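Local coordinates for protein FkbI (Streptomyces hygroscopicus, PDB 1R2J) that binds FAD as a member of the acyl-CoA dehydrogenase family and probably oxidises an acyl-ACP intermediate on the way to the methoxymalonyl extender unit of FK520, at residues 19-24 and 185-190; 60-65 and 232-237; 242-247 and 320-325; 283-288 and 298-303; 164-169 and 199-204. All blocks are in the same frame, centred on the assembly; numbering follows the deposited sequence.

Interaction 1. Residues 19-24 and 185-190; sequences WDTSGE and GCRAAG
Asp20 and Arg187 supply the charged part of this contact. NH2 of Arg187 donates to OD2 of Asp20 at 3.0 Å within a salt bridge, and Arg187 NE adds a weak bond to the same OD2 at 3.4 Å. One oxygen takes both donors. The carboxylate and guanidinium planes stand 47° apart, so the pairing is not a flat fork: NH2 comes from above the carboxylate plane, whereas Asp20 CG lies in plane at the guanidinium edge. OD2 also forms a salt bridge with Arg338 of helix 332-345. The shared negative charge would be expected to offset the closeness of the two arginines.

Water extends the polar contact. One molecule donates to Asp20 OD1 at 2.6 Å and accepts from the backbone N of Arg187, which leaves both carboxylate oxygens linked to this residue. A second bridges Gly23 O to Gly190 N.

The apolar part is small. CB of Ala188 points at the helix end, 3.6 Å from Trp19 O and 3.6 Å from Glu24 N. Those two backbone atoms are hydrogen-bonded to each other, and the methyl packs against that closed end.

The backbone explains the shape. Glu24 N bonds Trp19 O, Gly23 N bonds Asp20 O weakly, and Gly23 has a positive phi of 77°: a Schellman motif. It meets a type I turn running from Cys186 to Ala189. The arrangement is a helix C-terminus docked on a turn, joining the N-terminal and middle regions of an acyl-CoA dehydrogenase fold beside the FAD, which lies about 8 Å from the Arg187 side chain.

Interaction 2. Residues 60-65 and 232-237; sequences FTAHVG and GCVGIL
Ala62 faces Gly235 where two helices come close, their CA atoms being 3.9 Å apart. The first shell is mostly backbone. CB of Ala62 lies 3.9 Å from Gly235 N and 4.2 Å from CB of Val234, so the methyl settles beside the opposite main chain rather than among long side chains. One turn further on, Gly65 C and Gly235 C approach to 4.1 Å, and Gly65 CA stands 4.2 Å from Gly232 O. At Gly65 and Gly235 a side chain would point into the opposite main chain, and its absence lets the two backbones meet; Gly232 offers its carbonyl, and a CB there would point away. The modelled approach of Ala62 O to Gly235 CA is too short to be trusted as an interaction.

At the flank, Thr61 turns its methyl inward: CG2 is anti to the backbone N and reaches Gly232 N at 4.1 Å. Its hydroxyl bonds Asn57 O in its own helix, which satisfies this buried polar group.

Beyond this shell, neighbouring helices pack on the pair. Val234 also packs on Ala278 and Cys282 of helix 262-287, while Ile236 touches Ser69 and Thr61 touches Arg72, both on helix 69-88.

The short segments have axes 6.5 Å apart at closest approach, with a signed crossing angle of -46°. All the touching residues are buried. Such a separation is characteristic of a close-packed helix crossing through glycine and alanine, and here it joins helix 54-67 of the N-terminal helical region to helix 219-248 of the C-terminal helical domain.

Interaction 3. Residues 242-247 and 320-325; sequences TAAVAH and QVLASA
His247 lays one face of its imidazole over Leu322, whose CG is 4.1 Å from His247 CG. His247 CG is anti to its backbone N (chi1 -168°), and the ring reaches out across the end of helix 297-322. At the ring edge, CD2 lies 3.3 Å from Val321 O. NE2 comes within 3.5 Å of Leu322 O, but the angle is too poor for a hydrogen bond. CB of Ala325 adds an oblique contact at 3.7 Å from His247 CE1.

The rest of the packing is aliphatic. Leu322 CD1 rests 3.8 Å from Ala244 CA, and Val321 CG1 approaches Ala244 CB to 4.1 Å. The small alanines thus let both branched side chains come up against the helix backbone.

Ala323, with phi of 52°, leaves the helical conformation, and Ala325 in the following 3-10 segment then reaches the ring. Leu271 of helix 262-287 also covers Ala244, and Val333 of helix 332-345 touches both Ala243 and Leu322. The contact is helix-to-helix packing far from the flavin, joining helix 219-248 to the C-terminal end of helix 297-322 within the C-terminal helical bundle of the acyl-CoA dehydrogenase fold.

Interaction 4. Residues 283-288 and 298-303; sequences EYASDH and PATILA
Ala285 directs its methyl straight at the facing helix, where it meets backbone and side chains together. Its CB is 3.4 Å from Ala299 O and 4.1 Å from Ala303 CB, so it spans one turn of helix 297-322. Thr300 stands to the side, with OG1 at 4.1 Å from the same Ala285 CB. That hydroxyl is hydrogen-bonded to Met296 O in its own helix, and its approach to the methyl is packing alone.

The return contact comes from Ala299, whose CB points toward Tyr284. This methyl is 3.9 Å from both CD2 and CE2 of Tyr284, and it meets the ring obliquely. The CB of Tyr284 points toward the facing helix, and chi1 of -178° sets CG anti to the backbone N.

The imidazole of His288 covers one face of that ring: ND1 lies 3.8 Å above the plane of Tyr284, over its centre. The same ND1 donates to Tyr284 O at 3.2 Å with an N-H...O angle of 163°, the acceptor lying in the imidazole plane. The backbone N of His288 binds the same carbonyl oxygen from the opposite face, so two donors of one residue grip it from both sides.

The segment axes run nearly antiparallel, 154° apart. Ala303 also touches Ala230 of helix 219-248, and the alanine seam therefore lies against a third helix. Consecutive antiparallel helices packed through small residues form an alpha-helical hairpin, and this one lies within the C-terminal helical bundle of the family, near the connection between helices 262-287 and 297-322, most of which is not modelled.

Interaction 5. Residues 164-169 and 199-204; sequences AVVVVP and VRVPAG
Val168 and Val199 meet tip to tip, with their CG1 atoms 3.7 Å apart, and this is the tightest point of the contact. Val166 and Val201 repeat the arrangement: Val166 CG1 reaches Val201 CG2 at 3.8 Å. Val201 is the hub because its two methyl branches go different ways. CG1 is anti to the carbonyl carbon (chi1 -66°) and lies 4.1 Å from Val168 CG1, those two side chains crossing at about a right angle. CG2, between the backbone N and the carbonyl carbon, is the branch that meets Val166. All four valines are buried and the facing atoms are all methyls, so the interior is purely apolar.

The margin is looser. CD of Pro169 touches Val201 CG1 at 3.9 Å in an oblique approach, and this proline is only partly exposed. On the other strand, Arg200 and Pro202 are exposed; Arg200 starts away from the contact, as expected for the residue between two inward valines of a strand. Loop residues Ala205 and Val206 touch Val166, and Val199 and Val201 also pack on Val136 and Ala134 of strand 133-143.

The strands share no backbone bonds. Strand 164-169 pairs with 151-156, and strand 199-202 with 133-143. Their segment axes stay 8.0 Å apart and run at 107° to each other. The strands, from two different sheets, thus run at a steep angle with valine methyls between them; two such packed sheets make up the middle beta domain of acyl-CoA dehydrogenases, and the contact forms part of its hydrophobic interior.

How the interactions relate
Interaction 1 is the closest to the flavin, with the Arg187 side chain about 8 Å from FAD. In interaction 2 the Ile236 side chain is about 11 Å from the bound FAD, and in interaction 5 the Val168 side chain is about 14 Å from the bound FAD. Interactions 1 and 2 both tie the N-terminal helical region to later parts of the chain, and their centres lie 17 Å apart. Helix 219-248 serves interactions 2 and 3, whose nearest atoms are about 5 Å apart, while helix 297-322 links interactions 3 and 4, with centres 30 Å apart. Interaction 5, in the beta domain, lies 48 Å from interaction 3 between centres, which spans much of the protein's length.

Interaction 1. Residues 19-24 and 185-190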
# COMPACT_ATOMS: atom_id res chain seq x y z
N TRP A 19 -14.96 5.63 -9.68
CA TRP A 19 -13.73 6.23 -9.19
C TRP A 19 -12.56 5.70 -10.02
O TRP A 19 -11.65 6.45 -10.36
CB TRP A 19 -13.49 5.89 -7.72
CG TRP A 19 -14.47 6.54 -6.78
CD1 TRP A 19 -15.28 7.61 -7.05
CD2 TRP A 19 -14.70 6.21 -5.41
NE1 TRP A 19 -16.00 7.96 -5.93
CE2 TRP A 19 -15.66 7.11 -4.91
CE3 TRP A 19 -14.18 5.23 -4.55
CZ2 TRP A 19 -16.11 7.07 -3.58
CZ3 TRP A 19 -14.63 5.18 -3.23
CH2 TRP A 19 -15.59 6.10 -2.76
N ASP A 20 -12.62 4.42 -10.34
CA ASP A 20 -11.58 3.76 -11.12
C ASP A 20 -11.51 4.24 -12.56
O ASP A 20 -10.41 4.45 -13.10
CB ASP A 20 -11.80 2.24 -11.09
CG ASP A 20 -10.59 1.47 -11.59
OD1 ASP A 20 -9.53 1.54 -10.93
OD2 ASP A 20 -10.69 0.80 -12.64
N THR A 21 -12.66 4.42 -13.20
CA THR A 21 -12.69 4.87 -14.59
C THR A 21 -12.38 6.36 -14.72
O THR A 21 -11.86 6.80 -15.75
CB THR A 21 -14.04 4.58 -15.26
OG1 THR A 21 -15.11 5.02 -14.41
CG2 THR A 21 -14.19 3.07 -15.52
N SER A 22 -12.69 7.13 -13.68
CA SER A 22 -12.42 8.56 -13.70
C SER A 22 -10.99 8.81 -13.24
O SER A 22 -10.41 9.86 -13.49
CB SER A 22 -13.39 9.31 -12.78
OG SER A 22 -13.04 9.10 -11.43
N GLY A 23 -10.42 7.82 -12.56
CA GLY A 23 -9.05 7.93 -12.08
C GLY A 23 -8.84 8.79 -10.86
O GLY A 23 -7.74 9.32 -10.67
N GLU A 24 -9.85 8.93 -10.02
CA GLU A 24 -9.70 9.76 -8.83
C GLU A 24 -10.65 9.41 -7.69
O GLU A 24 -11.78 8.99 -7.91
CB GLU A 24 -9.86 11.24 -9.20
CG GLU A 24 -9.07 12.17 -8.28
CD GLU A 24 -9.16 13.63 -8.70
OE1 GLU A 24 -8.36 14.44 -8.19
OE2 GLU A 24 -10.04 13.96 -9.52
N GLY A 185 -3.17 0.24 -13.11
CA GLY A 185 -4.02 -0.28 -12.05
C GLY A 185 -4.04 0.66 -10.86
O GLY A 185 -3.26 1.62 -10.84
N CYS A 186 -4.89 0.40 -9.87
CA CYS A 186 -5.00 1.27 -8.70
C CYS A 186 -5.07 2.72 -9.23
O CYS A 186 -4.54 3.66 -8.64
CB CYS A 186 -3.76 1.10 -7.79
SG CYS A 186 -3.75 -0.43 -6.78
N ARG A 187 -5.77 2.86 -10.35
CA ARG A 187 -5.91 4.12 -11.07
C ARG A 187 -6.43 5.35 -10.32
O ARG A 187 -6.24 6.47 -10.78
CB ARG A 187 -6.75 3.89 -12.33
CG ARG A 187 -6.19 2.78 -13.21
CD ARG A 187 -6.85 2.75 -14.58
NE ARG A 187 -8.26 2.37 -14.51
CZ ARG A 187 -9.02 2.18 -15.58
NH1 ARG A 187 -8.50 2.33 -16.79
NH2 ARG A 187 -10.29 1.81 -15.44
N ALA A 188 -7.07 5.15 -9.17
CA ALA A 188 -7.57 6.27 -8.40
C ALA A 188 -6.72 6.54 -7.16
O ALA A 188 -7.10 7.33 -6.30
CB ALA A 188 -9.02 6.02 -7.99
N ALA A 189 -5.56 5.89 -7.08
CA ALA A 189 -4.68 6.04 -5.93
C ALA A 189 -3.85 7.32 -5.90
O ALA A 189 -3.09 7.55 -4.95
CB ALA A 189 -3.76 4.84 -5.83
N GLY A 190 -3.99 8.15 -6.93
CA GLY A 190 -3.26 9.41 -6.97
C GLY A 190 -1.74 9.30 -7.07
O GLY A 190 -1.03 10.03 -6.39
O HOH W 1 -7.34 0.15 -11.09
O HOH W 2 -5.78 8.94 -8.91

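Interaction 2. Residues 60-65 and 232-237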
# COMPACT_ATOMS: atom_id res chain seq x y z
N PHE A 60 -9.06 -5.25 8.51
CA PHE A 60 -9.76 -4.04 8.10
C PHE A 60 -9.23 -3.61 6.73
O PHE A 60 -10.00 -3.20 5.85
CB PHE A 60 -9.56 -2.91 9.12
CG PHE A 60 -10.06 -1.57 8.65
CD1 PHE A 60 -11.35 -1.42 8.14
CD2 PHE A 60 -9.24 -0.44 8.71
CE1 PHE A 60 -11.81 -0.18 7.69
CE2 PHE A 60 -9.68 0.80 8.27
CZ PHE A 60 -10.97 0.93 7.76
N THR A 61 -7.92 -3.72 6.56
CA THR A 61 -7.25 -3.36 5.32
C THR A 61 -7.69 -4.33 4.22
O THR A 61 -7.90 -3.93 3.07
CB THR A 61 -5.71 -3.42 5.49
OG1 THR A 61 -5.30 -2.45 6.46
CG2 THR A 61 -4.99 -3.13 4.17
N ALA A 62 -7.83 -5.60 4.58
CA ALA A 62 -8.27 -6.62 3.64
C ALA A 62 -9.68 -6.28 3.16
O ALA A 62 -9.96 -6.35 1.97
CB ALA A 62 -8.27 -8.00 4.32
N HIS A 63 -10.55 -5.90 4.09
CA HIS A 63 -11.92 -5.56 3.72
C HIS A 63 -11.98 -4.35 2.78
O HIS A 63 -12.74 -4.35 1.81
CB HIS A 63 -12.76 -5.29 4.97
CG HIS A 63 -14.21 -5.02 4.67
ND1 HIS A 63 -14.74 -3.75 4.64
CD2 HIS A 63 -15.22 -5.86 4.35
CE1 HIS A 63 -16.01 -3.82 4.31
NE2 HIS A 63 -16.33 -5.09 4.13
N VAL A 64 -11.18 -3.33 3.06
CA VAL A 64 -11.16 -2.16 2.19
C VAL A 64 -10.62 -2.59 0.83
O VAL A 64 -11.11 -2.16 -0.21
CB VAL A 64 -10.27 -1.04 2.77
CG1 VAL A 64 -10.23 0.15 1.80
CG2 VAL A 64 -10.81 -0.60 4.12
N GLY A 65 -9.61 -3.46 0.84
CA GLY A 65 -9.05 -3.94 -0.41
C GLY A 65 -10.11 -4.64 -1.27
O GLY A 65 -10.11 -4.51 -2.50
N GLY A 232 -4.00 -6.31 1.81
CA GLY A 232 -4.77 -5.74 0.72
C GLY A 232 -5.08 -6.84 -0.29
O GLY A 232 -6.19 -6.92 -0.82
N CYS A 233 -4.10 -7.70 -0.53
CA CYS A 233 -4.28 -8.80 -1.49
C CYS A 233 -5.26 -9.84 -0.99
O CYS A 233 -5.96 -10.46 -1.79
CB CYS A 233 -2.93 -9.45 -1.81
SG CYS A 233 -1.85 -8.31 -2.69
N VAL A 234 -5.31 -10.03 0.32
CA VAL A 234 -6.28 -10.96 0.89
C VAL A 234 -7.65 -10.38 0.52
O VAL A 234 -8.58 -11.12 0.20
CB VAL A 234 -6.17 -11.04 2.43
CG1 VAL A 234 -7.30 -11.90 2.99
CG2 VAL A 234 -4.83 -11.64 2.82
N GLY A 235 -7.76 -9.05 0.56
CA GLY A 235 -9.02 -8.39 0.22
C GLY A 235 -9.40 -8.63 -1.23
O GLY A 235 -10.57 -8.91 -1.54
N ILE A 236 -8.42 -8.53 -2.11
CA ILE A 236 -8.66 -8.77 -3.53
C ILE A 236 -9.17 -10.20 -3.73
O ILE A 236 -10.11 -10.43 -4.49
CB ILE A 236 -7.37 -8.54 -4.34
CG1 ILE A 236 -6.93 -7.07 -4.21
CG2 ILE A 236 -7.61 -8.91 -5.80
CD1 ILE A 236 -5.64 -6.72 -4.93
N LEU A 237 -8.55 -11.15 -3.03
CA LEU A 237 -8.98 -12.55 -3.14
C LEU A 237 -10.41 -12.70 -2.62
O LEU A 237 -11.19 -13.46 -3.17
CB LEU A 237 -8.03 -13.47 -2.37
CG LEU A 237 -6.70 -13.72 -3.11
CD1 LEU A 237 -5.63 -14.19 -2.15
CD2 LEU A 237 -6.94 -14.75 -4.22

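Interaction 3. Residues 242-247 and 320-325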
# COMPACT_ATOMS: atom_id res chain seq x y z
N THR A 242 -15.84 -14.05 -3.79
CA THR A 242 -17.26 -13.76 -3.63
C THR A 242 -17.98 -13.46 -4.94
O THR A 242 -19.14 -13.83 -5.11
CB THR A 242 -17.49 -12.60 -2.65
OG1 THR A 242 -16.79 -11.44 -3.11
CG2 THR A 242 -16.99 -12.97 -1.26
N ALA A 243 -17.29 -12.81 -5.87
CA ALA A 243 -17.89 -12.49 -7.17
C ALA A 243 -18.02 -13.77 -8.01
O ALA A 243 -19.02 -13.96 -8.69
CB ALA A 243 -17.03 -11.46 -7.92
N ALA A 244 -17.00 -14.63 -7.96
CA ALA A 244 -17.03 -15.87 -8.71
C ALA A 244 -18.12 -16.80 -8.18
O ALA A 244 -18.88 -17.37 -8.96
CB ALA A 244 -15.66 -16.56 -8.63
N VAL A 245 -18.20 -16.95 -6.86
CA VAL A 245 -19.23 -17.80 -6.29
C VAL A 245 -20.62 -17.26 -6.64
O VAL A 245 -21.51 -18.02 -7.01
CB VAL A 245 -19.08 -17.94 -4.76
CG1 VAL A 245 -17.77 -18.62 -4.43
CG2 VAL A 245 -19.11 -16.57 -4.12
N ALA A 246 -20.80 -15.95 -6.52
CA ALA A 246 -22.10 -15.34 -6.83
C ALA A 246 -22.51 -15.67 -8.26
O ALA A 246 -23.67 -16.01 -8.52
CB ALA A 246 -22.05 -13.83 -6.63
N HIS A 247 -21.57 -15.58 -9.19
CA HIS A 247 -21.85 -15.87 -10.59
C HIS A 247 -22.09 -17.37 -10.79
O HIS A 247 -22.98 -17.78 -11.54
CB HIS A 247 -20.68 -15.40 -11.47
CG HIS A 247 -20.98 -15.40 -12.94
ND1 HIS A 247 -21.94 -14.58 -13.51
CD2 HIS A 247 -20.41 -16.08 -13.97
CE1 HIS A 247 -21.95 -14.75 -14.82
NE2 HIS A 247 -21.03 -15.65 -15.12
N GLN A 320 -12.08 -15.59 -15.43
CA GLN A 320 -12.45 -16.71 -16.29
C GLN A 320 -13.87 -17.17 -15.97
O GLN A 320 -14.68 -17.40 -16.87
CB GLN A 320 -11.48 -17.88 -16.07
CG GLN A 320 -11.72 -19.06 -17.00
CD GLN A 320 -11.29 -18.77 -18.41
OE1 GLN A 320 -11.70 -19.45 -19.36
NE2 GLN A 320 -10.46 -17.74 -18.57
N VAL A 321 -14.17 -17.30 -14.68
CA VAL A 321 -15.49 -17.72 -14.22
C VAL A 321 -16.59 -16.76 -14.68
O VAL A 321 -17.59 -17.18 -15.28
CB VAL A 321 -15.51 -17.83 -12.68
CG1 VAL A 321 -16.93 -18.15 -12.18
CG2 VAL A 321 -14.54 -18.93 -12.23
N LEU A 322 -16.40 -15.47 -14.42
CA LEU A 322 -17.38 -14.49 -14.83
C LEU A 322 -17.51 -14.36 -16.33
O LEU A 322 -18.55 -13.97 -16.84
CB LEU A 322 -17.06 -13.12 -14.22
CG LEU A 322 -17.72 -12.98 -12.85
CD1 LEU A 322 -16.90 -13.73 -11.80
CD2 LEU A 322 -17.82 -11.51 -12.50
N ALA A 323 -16.44 -14.68 -17.05
CA ALA A 323 -16.43 -14.60 -18.50
C ALA A 323 -16.90 -13.23 -19.02
O ALA A 323 -16.48 -12.19 -18.52
CB ALA A 323 -17.30 -15.73 -19.09
N SER A 324 -17.80 -13.24 -20.00
CA SER A 324 -18.28 -11.99 -20.58
C SER A 324 -18.91 -11.06 -19.56
O SER A 324 -18.87 -9.84 -19.73
CB SER A 324 -19.27 -12.26 -21.72
OG SER A 324 -20.52 -12.66 -21.22
N ALA A 325 -19.48 -11.61 -18.50
CA ALA A 325 -20.11 -10.79 -17.47
C ALA A 325 -19.10 -9.94 -16.69
O ALA A 325 -19.43 -8.88 -16.18
CB ALA A 325 -20.92 -11.67 -16.52

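Interaction 4. Residues 283-288 and 298-303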
# COMPACT_ATOMS: atom_id res chain seq x y z
N GLU A 283 -1.86 -13.52 8.80
CA GLU A 283 -2.12 -13.62 10.23
C GLU A 283 -0.83 -13.96 10.99
O GLU A 283 -0.54 -13.39 12.04
CB GLU A 283 -3.17 -14.71 10.48
CG GLU A 283 -4.57 -14.33 10.01
CD GLU A 283 -5.46 -15.54 9.83
OE1 GLU A 283 -6.60 -15.39 9.35
OE2 GLU A 283 -5.01 -16.66 10.17
N TYR A 284 -0.06 -14.89 10.44
CA TYR A 284 1.21 -15.31 11.04
C TYR A 284 2.19 -14.13 11.13
O TYR A 284 2.83 -13.91 12.16
CB TYR A 284 1.82 -16.43 10.19
CG TYR A 284 3.11 -17.00 10.74
CD1 TYR A 284 3.10 -17.94 11.76
CD2 TYR A 284 4.34 -16.61 10.21
CE1 TYR A 284 4.30 -18.49 12.24
CE2 TYR A 284 5.54 -17.14 10.69
CZ TYR A 284 5.51 -18.09 11.70
OH TYR A 284 6.69 -18.63 12.15
N ALA A 285 2.30 -13.38 10.04
CA ALA A 285 3.21 -12.24 10.03
C ALA A 285 2.73 -11.16 11.00
O ALA A 285 3.54 -10.51 11.66
CB ALA A 285 3.32 -11.67 8.62
N SER A 286 1.41 -10.98 11.08
CA SER A 286 0.85 -9.97 11.97
C SER A 286 1.10 -10.32 13.43
O SER A 286 1.34 -9.44 14.26
CB SER A 286 -0.65 -9.81 11.71
OG SER A 286 -1.39 -10.86 12.31
N ASP A 287 1.07 -11.61 13.76
CA ASP A 287 1.34 -12.04 15.13
C ASP A 287 2.79 -11.70 15.48
O ASP A 287 3.07 -11.10 16.52
CB ASP A 287 1.09 -13.55 15.29
CG ASP A 287 -0.38 -13.92 15.23
OD1 ASP A 287 -1.22 -13.08 15.62
OD2 ASP A 287 -0.71 -15.05 14.82
N HIS A 288 3.72 -12.08 14.61
CA HIS A 288 5.13 -11.79 14.85
C HIS A 288 5.41 -10.29 14.71
O HIS A 288 4.59 -9.53 14.18
CB HIS A 288 6.01 -12.57 13.88
CG HIS A 288 6.19 -14.02 14.25
ND1 HIS A 288 5.26 -14.99 13.94
CD2 HIS A 288 7.17 -14.64 14.95
CE1 HIS A 288 5.66 -16.15 14.43
NE2 HIS A 288 6.82 -15.96 15.05
N PRO A 298 11.10 -11.67 7.70
CA PRO A 298 10.90 -12.72 6.70
C PRO A 298 9.45 -13.18 6.56
O PRO A 298 8.99 -13.51 5.47
CB PRO A 298 11.83 -13.84 7.18
CG PRO A 298 11.85 -13.65 8.67
CD PRO A 298 11.96 -12.15 8.81
N ALA A 299 8.72 -13.20 7.68
CA ALA A 299 7.32 -13.60 7.64
C ALA A 299 6.48 -12.56 6.89
O ALA A 299 5.49 -12.90 6.24
CB ALA A 299 6.78 -13.77 9.05
N THR A 300 6.89 -11.30 6.98
CA THR A 300 6.19 -10.22 6.29
C THR A 300 6.50 -10.26 4.79
O THR A 300 5.60 -10.06 3.97
CB THR A 300 6.59 -8.85 6.88
OG1 THR A 300 6.10 -8.75 8.23
CG2 THR A 300 5.99 -7.71 6.05
N ILE A 301 7.76 -10.50 4.44
CA ILE A 301 8.13 -10.59 3.02
C ILE A 301 7.35 -11.77 2.43
O ILE A 301 6.80 -11.70 1.33
CB ILE A 301 9.65 -10.87 2.86
CG1 ILE A 301 10.47 -9.64 3.27
CG2 ILE A 301 9.95 -11.25 1.42
CD1 ILE A 301 11.96 -9.93 3.49
N LEU A 302 7.31 -12.85 3.20
CA LEU A 302 6.61 -14.06 2.80
C LEU A 302 5.12 -13.79 2.56
O LEU A 302 4.57 -14.21 1.54
CB LEU A 302 6.78 -15.13 3.88
CG LEU A 302 6.00 -16.43 3.68
CD1 LEU A 302 6.53 -17.15 2.48
CD2 LEU A 302 6.14 -17.28 4.92
N ALA A 303 4.49 -13.07 3.48
CA ALA A 303 3.07 -12.76 3.36
C ALA A 303 2.75 -11.92 2.13
O ALA A 303 1.80 -12.20 1.40
CB ALA A 303 2.58 -12.04 4.61

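Interaction 5. Residues 164-169 and 199-204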
# COMPACT_ATOMS: atom_id res chain seq x y z
N ALA A 164 18.74 9.42 4.74
CA ALA A 164 17.97 10.27 5.64
C ALA A 164 16.53 10.32 5.15
O ALA A 164 16.25 10.03 3.99
CB ALA A 164 18.56 11.67 5.68
N VAL A 165 15.61 10.68 6.04
CA VAL A 165 14.20 10.77 5.69
C VAL A 165 13.66 12.13 6.10
O VAL A 165 13.81 12.53 7.25
CB VAL A 165 13.38 9.67 6.39
CG1 VAL A 165 11.96 9.66 5.86
CG2 VAL A 165 14.05 8.32 6.19
N VAL A 166 13.03 12.83 5.16
CA VAL A 166 12.49 14.16 5.43
C VAL A 166 11.00 14.30 5.12
O VAL A 166 10.52 13.88 4.07
CB VAL A 166 13.24 15.24 4.61
CG1 VAL A 166 12.83 16.64 5.07
CG2 VAL A 166 14.74 15.05 4.77
N VAL A 167 10.26 14.89 6.06
CA VAL A 167 8.83 15.11 5.88
C VAL A 167 8.71 16.50 5.26
O VAL A 167 8.95 17.51 5.93
CB VAL A 167 8.07 15.08 7.23
CG1 VAL A 167 6.60 15.36 7.01
CG2 VAL A 167 8.27 13.73 7.90
N VAL A 168 8.35 16.54 3.98
CA VAL A 168 8.23 17.79 3.24
C VAL A 168 6.79 18.21 2.95
O VAL A 168 6.00 17.42 2.41
CB VAL A 168 8.97 17.69 1.88
CG1 VAL A 168 9.02 19.05 1.21
CG2 VAL A 168 10.36 17.12 2.09
N PRO A 169 6.42 19.45 3.30
CA PRO A 169 5.06 19.92 3.04
C PRO A 169 4.85 19.99 1.52
O PRO A 169 5.69 20.54 0.80
CB PRO A 169 5.04 21.31 3.68
CG PRO A 169 6.03 21.16 4.81
CD PRO A 169 7.15 20.41 4.14
N VAL A 199 14.46 22.30 -2.11
CA VAL A 199 13.36 22.55 -1.18
C VAL A 199 13.88 22.79 0.23
O VAL A 199 14.56 21.94 0.80
CB VAL A 199 12.38 21.36 -1.15
CG1 VAL A 199 11.29 21.60 -0.12
CG2 VAL A 199 11.77 21.15 -2.53
N ARG A 200 13.56 23.96 0.79
CA ARG A 200 14.00 24.30 2.13
C ARG A 200 12.94 24.00 3.19
O ARG A 200 11.80 24.45 3.08
CB ARG A 200 14.39 25.78 2.23
CG ARG A 200 15.66 26.17 1.48
CD ARG A 200 15.41 26.34 -0.00
NE ARG A 200 16.64 26.70 -0.73
CZ ARG A 200 16.68 27.01 -2.02
NH1 ARG A 200 15.56 27.01 -2.74
NH2 ARG A 200 17.83 27.32 -2.60
N VAL A 201 13.32 23.25 4.21
CA VAL A 201 12.41 22.91 5.30
C VAL A 201 13.16 22.95 6.63
O VAL A 201 14.39 22.87 6.66
CB VAL A 201 11.79 21.50 5.11
CG1 VAL A 201 10.90 21.49 3.88
CG2 VAL A 201 12.89 20.46 4.97
N PRO A 202 12.43 23.08 7.74
CA PRO A 202 13.05 23.12 9.07
C PRO A 202 13.90 21.89 9.32
O PRO A 202 13.58 20.79 8.86
CB PRO A 202 11.85 23.18 10.00
CG PRO A 202 10.84 23.93 9.20
CD PRO A 202 10.97 23.30 7.83
N ALA A 203 14.99 22.07 10.06
CA ALA A 203 15.87 20.95 10.38
C ALA A 203 15.06 19.89 11.12
O ALA A 203 15.41 18.71 11.11
CB ALA A 203 17.04 21.43 11.24
N GLY A 204 13.98 20.32 11.75
CA GLY A 204 13.13 19.41 12.49
C GLY A 204 12.33 18.48 11.60
O GLY A 204 11.75 17.50 12.08